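Local coordinates for 11S globulin (Wrightia tinctoria, PDB 5WXU), which binds the plant hormone auxin (indole-3-acetic acid), assembles as a hexamer and probably serves as a seed storage protein, at the interface of chains A and B and the interface of chains A and C. Sequence-based numbering; all coordinates share one arbitrary frame. Chains: chain A/B/C, 11S globulin.

Contact 1: the interface of chains A and B. Residues chain A 270-271, 273; chain B 300, 302-303, 305, 314, 335, 337, 339.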
# COMPACT_ATOMS: atom_id res chain seq x y z
N PRO A 270 -16.58 -31.77 -7.57
CA PRO A 270 -15.69 -32.78 -7.10
C PRO A 270 -16.37 -33.91 -6.42
O PRO A 270 -17.34 -33.73 -5.66
CB PRO A 270 -14.77 -32.03 -6.13
CG PRO A 270 -14.86 -30.63 -6.57
CD PRO A 270 -16.24 -30.46 -7.03
N SER A 271 -15.79 -35.06 -6.74
CA SER A 271 -16.13 -36.36 -6.32
C SER A 271 -15.29 -36.73 -5.11
O SER A 271 -14.29 -36.09 -4.78
CB SER A 271 -15.76 -37.32 -7.47
OG SER A 271 -14.58 -36.89 -8.17
N GLU A 273 -12.77 -38.48 -2.57
CA GLU A 273 -11.35 -38.79 -2.64
C GLU A 273 -10.93 -39.74 -1.48
O GLU A 273 -9.98 -39.46 -0.76
CB GLU A 273 -10.58 -37.45 -2.59
CG GLU A 273 -11.01 -36.46 -3.69
CD GLU A 273 -10.21 -35.15 -3.69
OE1 GLU A 273 -9.67 -34.79 -2.62
OE2 GLU A 273 -10.11 -34.51 -4.78
N LEU B 300 -9.02 -30.08 3.06
CA LEU B 300 -9.31 -31.49 2.82
C LEU B 300 -10.54 -31.85 2.03
O LEU B 300 -10.53 -32.87 1.33
CB LEU B 300 -9.43 -32.21 4.13
CG LEU B 300 -9.47 -33.72 4.10
CD1 LEU B 300 -8.52 -34.36 3.08
CD2 LEU B 300 -9.20 -34.22 5.47
N PRO B 302 -13.03 -32.19 -0.88
CA PRO B 302 -12.91 -31.97 -2.36
C PRO B 302 -13.73 -30.79 -2.80
O PRO B 302 -13.39 -30.22 -3.79
CB PRO B 302 -13.55 -33.24 -2.96
CG PRO B 302 -13.39 -34.27 -1.89
CD PRO B 302 -13.54 -33.55 -0.58
N GLU B 303 -14.78 -30.42 -2.04
CA GLU B 303 -15.58 -29.22 -2.36
C GLU B 303 -14.83 -27.91 -2.33
O GLU B 303 -15.30 -26.93 -2.94
CB GLU B 303 -16.83 -29.11 -1.46
CG GLU B 303 -17.93 -30.13 -1.81
CD GLU B 303 -19.12 -30.10 -0.84
OE1 GLU B 303 -19.07 -29.42 0.25
OE2 GLU B 303 -20.12 -30.78 -1.19
N ALA B 305 -11.90 -27.47 -3.54
CA ALA B 305 -11.09 -27.50 -4.71
C ALA B 305 -11.21 -26.23 -5.48
O ALA B 305 -12.29 -25.69 -5.57
CB ALA B 305 -11.54 -28.66 -5.58
N THR B 314 -7.95 -33.00 -7.92
CA THR B 314 -8.15 -31.59 -7.45
C THR B 314 -6.85 -30.96 -7.04
O THR B 314 -5.90 -31.63 -6.60
CB THR B 314 -9.17 -31.50 -6.27
OG1 THR B 314 -8.70 -32.31 -5.19
CG2 THR B 314 -10.53 -32.08 -6.70
N ARG B 335 -3.10 -28.30 -1.50
CA ARG B 335 -3.32 -29.79 -1.41
C ARG B 335 -3.66 -30.28 -2.82
O ARG B 335 -4.54 -29.72 -3.48
CB ARG B 335 -4.51 -30.10 -0.50
CG ARG B 335 -4.79 -31.58 -0.39
CD ARG B 335 -5.97 -31.80 0.48
NE ARG B 335 -6.38 -33.14 0.18
CZ ARG B 335 -7.34 -33.49 -0.68
NH1 ARG B 335 -8.13 -32.62 -1.25
NH2 ARG B 335 -7.56 -34.74 -0.85
N TYR B 337 -4.76 -33.78 -4.97
CA TYR B 337 -5.26 -35.12 -4.89
C TYR B 337 -5.38 -35.63 -6.30
O TYR B 337 -6.14 -35.05 -7.09
CB TYR B 337 -6.65 -35.19 -4.18
CG TYR B 337 -7.01 -36.66 -4.10
CD1 TYR B 337 -6.52 -37.44 -3.06
CD2 TYR B 337 -7.61 -37.31 -5.19
CE1 TYR B 337 -6.71 -38.82 -3.05
CE2 TYR B 337 -7.78 -38.72 -5.19
CZ TYR B 337 -7.33 -39.45 -4.11
OH TYR B 337 -7.52 -40.81 -4.06
N TYR B 339 -6.35 -39.03 -8.61
CA TYR B 339 -6.89 -40.38 -8.81
C TYR B 339 -5.80 -41.26 -9.45
O TYR B 339 -4.85 -40.75 -10.07
CB TYR B 339 -8.13 -40.30 -9.67
CG TYR B 339 -9.25 -39.77 -8.91
CD1 TYR B 339 -9.76 -40.50 -7.78
CD2 TYR B 339 -9.82 -38.59 -9.26
CE1 TYR B 339 -10.79 -39.94 -7.01
CE2 TYR B 339 -10.85 -38.04 -8.52
CZ TYR B 339 -11.32 -38.70 -7.41
OH TYR B 339 -12.37 -38.12 -6.72
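A:Glu273 drives its side chain, extended beyond CG (chi2 -177°), between B:Tyr337, B:Arg335, B:Thr314 and B:Pro302, the tight, polar end of this patch. The patch is part of the two-fold A-B interface of the hexamer, where a chain A loop meets strands 313-318 and 332-338 of chain B. A:Glu273 CB sits over the middle of the B:Tyr337 ring, 3.8 Å from the centroid, in a CH-pi contact, and the carboxylate beyond is turned 27° from the ring plane. The two carboxylate oxygens have different partners. A:Glu273 OE1 takes both terminal nitrogens of B:Arg335 end-on, with NH2 meeting it nearly along the C-O axis at 2.8 Å and NH1 coming to its syn lone pair. That oxygen lies in the guanidinium plane, although the carboxylate itself is tilted 46° to it. The carbonyl O of B:Leu300 lies against one guanidinium face, toward its rim. Across the other flank, A:Glu273 CG packs on B:Pro302 CG at 3.7 Å.

A separate polar point is the hydrogen bond from A:Ser271 OG to the phenol OH of B:Tyr339, at 2.9 Å. The A:Pro270 ring packs on the ring and carbonyl O of B:Pro302, its CB 3.6 Å from B:Pro302 CB. Beyond it the contact turns loose: A:Pro270 CG lies 4.0 Å from B:Ala305 CB, and B:Glu303 loses little surface. Back at the carboxylate tip, B:Thr314 points its OG1 at the syn lone pair of A:Glu273 OE2, at 2.6 Å.

Contact 2: the interface of chains A and C. Residues chain A 422, 425, 427-429; chain C 116, 122, 147-149.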
# COMPACT_ATOMS: atom_id res chain seq x y z
N ARG A 422 -13.76 -4.71 30.41
CA ARG A 422 -12.34 -4.40 30.53
C ARG A 422 -11.84 -3.46 29.43
O ARG A 422 -10.94 -2.66 29.67
CB ARG A 422 -11.44 -5.63 30.62
CG ARG A 422 -11.85 -6.61 31.67
CD ARG A 422 -10.73 -7.50 32.19
NE ARG A 422 -10.11 -8.31 31.16
CZ ARG A 422 -10.65 -9.37 30.57
NH1 ARG A 422 -11.88 -9.86 30.92
NH2 ARG A 422 -9.93 -10.01 29.64
N VAL A 425 -14.34 2.53 27.71
CA VAL A 425 -13.84 3.88 27.72
C VAL A 425 -13.81 4.42 29.16
O VAL A 425 -12.94 5.23 29.50
CB VAL A 425 -14.60 4.80 26.78
CG1 VAL A 425 -14.40 4.36 25.37
CG2 VAL A 425 -16.06 4.87 27.08
N ARG A 427 -12.85 2.77 32.01
CA ARG A 427 -11.51 2.43 32.50
C ARG A 427 -10.42 3.36 31.96
O ARG A 427 -9.54 3.80 32.68
CB ARG A 427 -11.16 0.98 32.19
CG ARG A 427 -11.91 0.01 33.07
CD ARG A 427 -11.83 -1.38 32.45
NE ARG A 427 -12.33 -2.42 33.36
CZ ARG A 427 -11.58 -3.17 34.16
NH1 ARG A 427 -10.26 -3.03 34.26
NH2 ARG A 427 -12.17 -4.10 34.91
N ALA A 428 -10.49 3.66 30.67
CA ALA A 428 -9.44 4.41 30.01
C ALA A 428 -9.23 5.88 30.44
O ALA A 428 -8.20 6.50 30.17
CB ALA A 428 -9.63 4.30 28.49
N VAL A 429 -10.24 6.44 31.09
CA VAL A 429 -10.34 7.79 31.49
C VAL A 429 -10.01 7.78 32.96
O VAL A 429 -10.39 6.86 33.67
CB VAL A 429 -11.75 8.31 31.19
CG1 VAL A 429 -11.97 9.68 31.77
CG2 VAL A 429 -11.92 8.46 29.70
N VAL C 116 -9.05 8.29 23.92
CA VAL C 116 -9.20 6.88 24.21
C VAL C 116 -9.21 6.05 22.92
O VAL C 116 -10.07 6.29 22.04
CB VAL C 116 -10.48 6.59 25.02
CG1 VAL C 116 -10.63 5.10 25.21
CG2 VAL C 116 -10.41 7.32 26.36
N GLU C 122 -4.70 0.07 29.64
CA GLU C 122 -4.40 1.25 30.40
C GLU C 122 -2.91 1.21 30.83
O GLU C 122 -2.56 0.47 31.76
CB GLU C 122 -5.33 1.32 31.60
CG GLU C 122 -6.72 1.85 31.27
CD GLU C 122 -7.58 0.93 30.42
OE1 GLU C 122 -7.71 -0.25 30.95
OE2 GLU C 122 -8.06 1.40 29.26
N GLN C 147 -5.60 3.34 37.07
CA GLN C 147 -4.88 3.03 35.83
C GLN C 147 -5.74 3.67 34.77
O GLN C 147 -6.95 3.49 34.80
CB GLN C 147 -4.84 1.54 35.61
CG GLN C 147 -3.97 0.75 36.54
CD GLN C 147 -4.40 -0.69 36.56
OE1 GLN C 147 -4.95 -1.21 35.56
NE2 GLN C 147 -4.25 -1.33 37.71
N HIS C 148 -5.12 4.35 33.83
CA HIS C 148 -5.85 4.90 32.71
C HIS C 148 -4.98 4.92 31.44
O HIS C 148 -3.82 4.59 31.52
CB HIS C 148 -6.48 6.29 33.05
CG HIS C 148 -5.53 7.31 33.57
ND1 HIS C 148 -4.60 7.92 32.76
CD2 HIS C 148 -5.37 7.85 34.81
CE1 HIS C 148 -3.89 8.78 33.49
NE2 HIS C 148 -4.35 8.77 34.73
N GLN C 149 -5.53 5.33 30.30
CA GLN C 149 -4.65 5.44 29.14
C GLN C 149 -3.77 6.68 29.25
O GLN C 149 -4.10 7.64 29.98
CB GLN C 149 -5.48 5.41 27.85
CG GLN C 149 -6.04 4.01 27.56
CD GLN C 149 -6.82 3.91 26.27
OE1 GLN C 149 -6.86 4.83 25.48
NE2 GLN C 149 -7.40 2.75 26.02
O HOH W 1 -10.25 0.04 28.49
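This is a helix-end-to-loop interface between two subunits of the hexamer, in which A:Ala428 at the end of a short helix docks among C:Val116, C:Glu122 and C:Gln149 and helps hold the neighbouring chains together. The whole A-C interface is not an exact two-fold, so the two chains contribute different surfaces. A:Ala428 is gripped from several directions. The carbonyl O of A:Ala428 accepts the backbone N of C:Gln149 at 2.9 Å, a nearly straight bond with the donor tilted from the carbonyl plane.

The methyl group fits between side chains of chain C. CG1 of C:Val116, anti to its own backbone N (chi1 176°), reaches A:Ala428 CB at 3.5 Å and also touches A:Val425. The other branch, C:Val116 CG2, meets A:Val429 CG2 at 3.8 Å. The extended chain of C:Gln149 runs alongside the same methyl, with CD 3.6 Å from A:Ala428 CB.

C:Glu122 comes from another side. A bend at chi2 (69°) lays its carboxylate beside the helix end, with C:Glu122 OE2 3.4 Å from A:Ala428 CB. C:Glu122 OE2 also holds water 1 at 2.7 Å, and the water bridges to the carbonyl O of A:Arg422. A:Arg427 is a known indole-3-acetate-binding residue, though no hormone is bound to it on this chain; its NH1 is 5.0 Å from C:Glu122 OE1, too far for a salt bridge, but may favour the negative charge. An alanine in place of C:Glu122 would probably leave water 1 without its chain C partner, deprive A:Arg427 of a nearby opposite charge and open a gap beside A:Ala428.

Behind the main-chain bond, C:His148 ND1 hydrogen-bonds the carbonyl O of C:Gln149 at 2.8 Å, which should steady that segment. In the fold, helix 425-428 of chain A, within the C-terminal cupin sequence, faces the N-terminal cupin sequence of chain C, where strand 146-148 runs out into C:Gln149.

Contacts 1 and 2 lie about 50 Å apart, measured between the centres of their C-alpha atoms, and have no residue in common. Chain A serves both with separate segments: the loop around A:Glu273 for contact 1 and the stretch around helix 425-428 for contact 2. Contact 1 belongs to a two-fold interface, so chain A should also offer its own strands 313-318 and 332-338 to the matching loop of chain B. Contact 2 is asymmetric and pairs unlike cupin regions. Because 11S hexamers are pairs of trimers, contact 2 probably joins subunits head to tail within a trimer, and contact 1 probably joins the two trimers.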